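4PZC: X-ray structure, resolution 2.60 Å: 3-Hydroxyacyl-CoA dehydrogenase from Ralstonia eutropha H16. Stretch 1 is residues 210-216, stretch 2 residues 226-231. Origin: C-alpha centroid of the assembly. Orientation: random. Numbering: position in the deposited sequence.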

ATOM      1  N   SER A 210      12.446  13.256   3.136  1.00 41.93           N
ATOM      2  CA  SER A 210      13.531  12.297   3.168  1.00 45.58           C
ATOM      3  C   SER A 210      12.937  10.898   2.990  1.00 47.49           C
ATOM      4  O   SER A 210      11.764  10.645   3.325  1.00 44.17           O
ATOM      5  CB  SER A 210      14.351  12.393   4.459  1.00 43.86           C
ATOM      6  OG  SER A 210      13.766  11.617   5.492  1.00 49.13           O
ATOM      7  N   PRO A 211      13.757   9.991   2.457  1.00 48.48           N
ATOM      8  CA  PRO A 211      13.322   8.638   2.248  1.00 48.50           C
ATOM      9  C   PRO A 211      12.787   8.011   3.546  1.00 50.17           C
ATOM     10  O   PRO A 211      11.624   7.593   3.599  1.00 49.94           O
ATOM     11  CB  PRO A 211      14.585   7.922   1.750  1.00 48.72           C
ATOM     12  CG  PRO A 211      15.703   8.889   1.800  1.00 47.69           C
ATOM     13  CD  PRO A 211      15.140  10.242   2.017  1.00 48.98           C
ATOM     14  N   GLU A 212      13.614   7.973   4.588  1.00 51.05           N
ATOM     15  CA  GLU A 212      13.213   7.335   5.853  1.00 50.60           C
ATOM     16  C   GLU A 212      11.856   7.860   6.253  1.00 47.88           C
ATOM     17  O   GLU A 212      10.956   7.107   6.568  1.00 42.67           O
ATOM     18  CB  GLU A 212      14.199   7.624   6.988  1.00 52.06           C
ATOM     19  CG  GLU A 212      15.621   7.113   6.765  1.00 55.03           C
ATOM     20  CD  GLU A 212      16.458   7.986   5.840  1.00 57.41           C
ATOM     21  OE1 GLU A 212      16.068   9.159   5.568  1.00 64.38           O
ATOM     22  OE2 GLU A 212      17.508   7.482   5.371  1.00 57.89           O
ATOM     23  N   GLU A 213      11.714   9.174   6.203  1.00 52.07           N
ATOM     24  CA  GLU A 213      10.453   9.822   6.551  1.00 54.09           C
ATOM     25  C   GLU A 213       9.328   9.406   5.597  1.00 53.35           C
ATOM     26  O   GLU A 213       8.193   9.220   6.014  1.00 54.24           O
ATOM     27  CB  GLU A 213      10.611  11.345   6.534  1.00 58.41           C
ATOM     28  CG  GLU A 213      11.336  11.968   7.735  1.00 58.87           C
ATOM     29  CD  GLU A 213      11.258  13.492   7.720  1.00 59.92           C
ATOM     30  OE1 GLU A 213      11.463  14.095   6.630  1.00 63.54           O
ATOM     31  OE2 GLU A 213      10.957  14.089   8.780  1.00 56.00           O
ATOM     32  N   ILE A 214       9.642   9.278   4.313  1.00 50.25           N
ATOM     33  CA  ILE A 214       8.656   8.838   3.351  1.00 46.32           C
ATOM     34  C   ILE A 214       8.134   7.439   3.742  1.00 51.29           C
ATOM     35  O   ILE A 214       6.906   7.168   3.701  1.00 47.17           O
ATOM     36  CB  ILE A 214       9.251   8.827   1.932  1.00 42.39           C
ATOM     37  CG1 ILE A 214       9.440  10.248   1.396  1.00 42.64           C
ATOM     38  CG2 ILE A 214       8.355   8.072   0.974  1.00 41.34           C
ATOM     39  CD1 ILE A 214      10.230  10.331   0.088  1.00 41.72           C
ATOM     40  N   ASP A 215       9.069   6.556   4.113  1.00 52.15           N
ATOM     41  CA  ASP A 215       8.720   5.189   4.520  1.00 51.67           C
ATOM     42  C   ASP A 215       7.926   5.210   5.834  1.00 50.07           C
ATOM     43  O   ASP A 215       6.928   4.498   5.989  1.00 45.14           O
ATOM     44  CB  ASP A 215       9.974   4.312   4.642  1.00 54.51           C
ATOM     45  CG  ASP A 215      10.505   3.791   3.267  1.00 57.93           C
ATOM     46  OD1 ASP A 215       9.930   4.069   2.183  1.00 54.27           O
ATOM     47  OD2 ASP A 215      11.521   3.057   3.281  1.00 59.66           O
ATOM     48  N   GLU A 216       8.347   6.068   6.757  1.00 48.94           N
ATOM     49  CA  GLU A 216       7.665   6.198   8.031  1.00 53.98           C
ATOM     50  C   GLU A 216       6.210   6.552   7.772  1.00 49.39           C
ATOM     51  O   GLU A 216       5.287   5.869   8.248  1.00 49.07           O
ATOM     52  CB  GLU A 216       8.304   7.283   8.935  1.00 61.75           C
ATOM     53  CG  GLU A 216       9.616   6.950   9.678  1.00 71.68           C
ATOM     54  CD  GLU A 216      10.202   8.134  10.507  1.00 85.55           C
ATOM     55  OE1 GLU A 216       9.536   8.668  11.444  1.00 78.00           O
ATOM     56  OE2 GLU A 216      11.365   8.532  10.237  1.00 88.98           O
ATOM     57  N   ILE A 226       5.842  -2.545   5.460  1.00 65.56           N
ATOM     58  CA  ILE A 226       7.125  -2.012   5.002  1.00 61.80           C
ATOM     59  C   ILE A 226       6.828  -0.828   4.101  1.00 59.27           C
ATOM     60  O   ILE A 226       5.817  -0.814   3.391  1.00 57.44           O
ATOM     61  CB  ILE A 226       7.917  -3.077   4.210  1.00 61.39           C
ATOM     62  CG1 ILE A 226       8.442  -4.158   5.162  1.00 68.54           C
ATOM     63  CG2 ILE A 226       9.087  -2.458   3.457  1.00 58.54           C
ATOM     64  CD1 ILE A 226       8.828  -5.457   4.476  1.00 71.71           C
ATOM     65  N   GLY A 227       7.708   0.164   4.139  1.00 54.18           N
ATOM     66  CA  GLY A 227       7.593   1.317   3.275  1.00 48.88           C
ATOM     67  C   GLY A 227       8.122   1.006   1.890  1.00 48.98           C
ATOM     68  O   GLY A 227       9.041   0.193   1.747  1.00 44.27           O
ATOM     69  N   PRO A 228       7.580   1.704   0.869  1.00 50.35           N
ATOM     70  CA  PRO A 228       7.820   1.442  -0.552  1.00 48.83           C
ATOM     71  C   PRO A 228       9.263   1.624  -0.973  1.00 48.43           C
ATOM     72  O   PRO A 228       9.719   0.895  -1.840  1.00 52.23           O
ATOM     73  CB  PRO A 228       6.930   2.477  -1.261  1.00 49.15           C
ATOM     74  CG  PRO A 228       6.832   3.612  -0.302  1.00 48.62           C
ATOM     75  CD  PRO A 228       6.838   2.967   1.065  1.00 51.25           C
ATOM     76  N   LEU A 229       9.992   2.569  -0.390  1.00 46.87           N
ATOM     77  CA  LEU A 229      11.389   2.738  -0.807  1.00 47.79           C
ATOM     78  C   LEU A 229      12.229   1.531  -0.364  1.00 45.30           C
ATOM     79  O   LEU A 229      12.917   0.887  -1.183  1.00 37.05           O
ATOM     80  CB  LEU A 229      11.972   4.049  -0.282  1.00 48.61           C
ATOM     81  CG  LEU A 229      11.241   5.315  -0.750  1.00 47.64           C
ATOM     82  CD1 LEU A 229      11.904   6.548  -0.164  1.00 48.07           C
ATOM     83  CD2 LEU A 229      11.174   5.437  -2.270  1.00 48.91           C
ATOM     84  N   ALA A 230      12.123   1.211   0.920  1.00 45.57           N
ATOM     85  CA  ALA A 230      12.670  -0.040   1.458  1.00 51.58           C
ATOM     86  C   ALA A 230      12.194  -1.235   0.624  1.00 50.63           C
ATOM     87  O   ALA A 230      12.975  -2.130   0.259  1.00 47.76           O
ATOM     88  CB  ALA A 230      12.220  -0.230   2.910  1.00 53.95           C
ATOM     89  N   LEU A 231      10.894  -1.245   0.343  1.00 50.87           N
ATOM     90  CA  LEU A 231      10.301  -2.311  -0.439  1.00 52.56           C
ATOM     91  C   LEU A 231      10.972  -2.420  -1.791  1.00 50.71           C
ATOM     92  O   LEU A 231      11.244  -3.537  -2.267  1.00 47.80           O
ATOM     93  CB  LEU A 231       8.810  -2.072  -0.646  1.00 56.91           C
ATOM     94  CG  LEU A 231       8.056  -3.264  -1.230  1.00 58.72           C
ATOM     95  CD1 LEU A 231       8.351  -4.531  -0.432  1.00 61.79           C
ATOM     96  CD2 LEU A 231       6.559  -2.977  -1.252  1.00 58.96           C
TER

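The first turn of an α-helix poses a standing problem: its backbone NH groups point out of the end of the helix and find no carbonyl oxygen within it to receive them. Something else must supply the acceptors, and 3-hydroxyacyl-CoA dehydrogenase from Ralstonia eutropha H16 offers two solutions side by side, one local and one borrowed from a neighbouring helix.

The borrowed solution is what joins the two stretches. The helix that starts at Pro228 is preceded by Gly227 at the N-cap position, and glycine has no side chain with which to accept a bond. Asp215, from the other helix, supplies the carboxylate instead. Its OD1 accepts from Leu229 N at 3.0 Å, with an N-H...O angle of 145°, and its OD2 accepts from Ala230 N at 3.1 Å and 154°. Each oxygen thus takes one of two successive amides, and OD2 is also hydrogen-bonded elsewhere in the structure. The CA-to-CB bond of Asp215 points sideways, but chi1 in the m well (-79°) and chi2 of -1° bring the carboxylate to the amides. Aspartate suits the place well: it is buried, yet both of its oxygens are satisfied, and its negative charge lies at the helix N-terminus, where the helix dipole favours it.

The residues around this pair of bonds fit the same plan. Pro228, in the first position of the helix, has no amide hydrogen that would need an acceptor, and its CD packs 3.5 Å from Asp215 OD1. At Leu231 the helix begins to satisfy itself, with Leu231 N donating to Gly227 O at 2.7 Å. Gly227 is also the point of closest backbone approach, its CA lying 4.2 Å from Asp215 CA. A CB there would point toward the first stretch and fall only 2.6 Å from Asp215 CB, a clash, so the absence of a side chain is what the close approach requires.

Beside the polar contact lies a small apolar one. Leu229, buried and directed toward the first stretch with an m,t rotamer, places CD1 3.6 Å from Pro211 CB and 4.0 Å from Ile214 CG2. Leu229 therefore serves twice, through its amide and through its hydrocarbon side chain, while Ala230 adds a small methyl, its CB 3.4 Å from Asp215 OD2. Together the two stretches bury 267 Å², of which Asp215 and Leu229 contribute the largest shares.

The first helix illustrates the local solution. Ser210 is its N-cap, and with chi1 at 86° its OG accepts from Glu213 N at 3.3 Å; the same hydroxyl donates weakly to Glu212 OE1 at 3.4 Å. Pro211 again occupies the first helical position without an NH to satisfy. Regular backbone bonds then take over: Ile214 N to Ser210 O at 2.7 Å, and Asp215 N to Pro211 O at 2.8 Å. The second of these holds the backbone of the very residue whose side chain accepts from Leu229 N and Ala230 N.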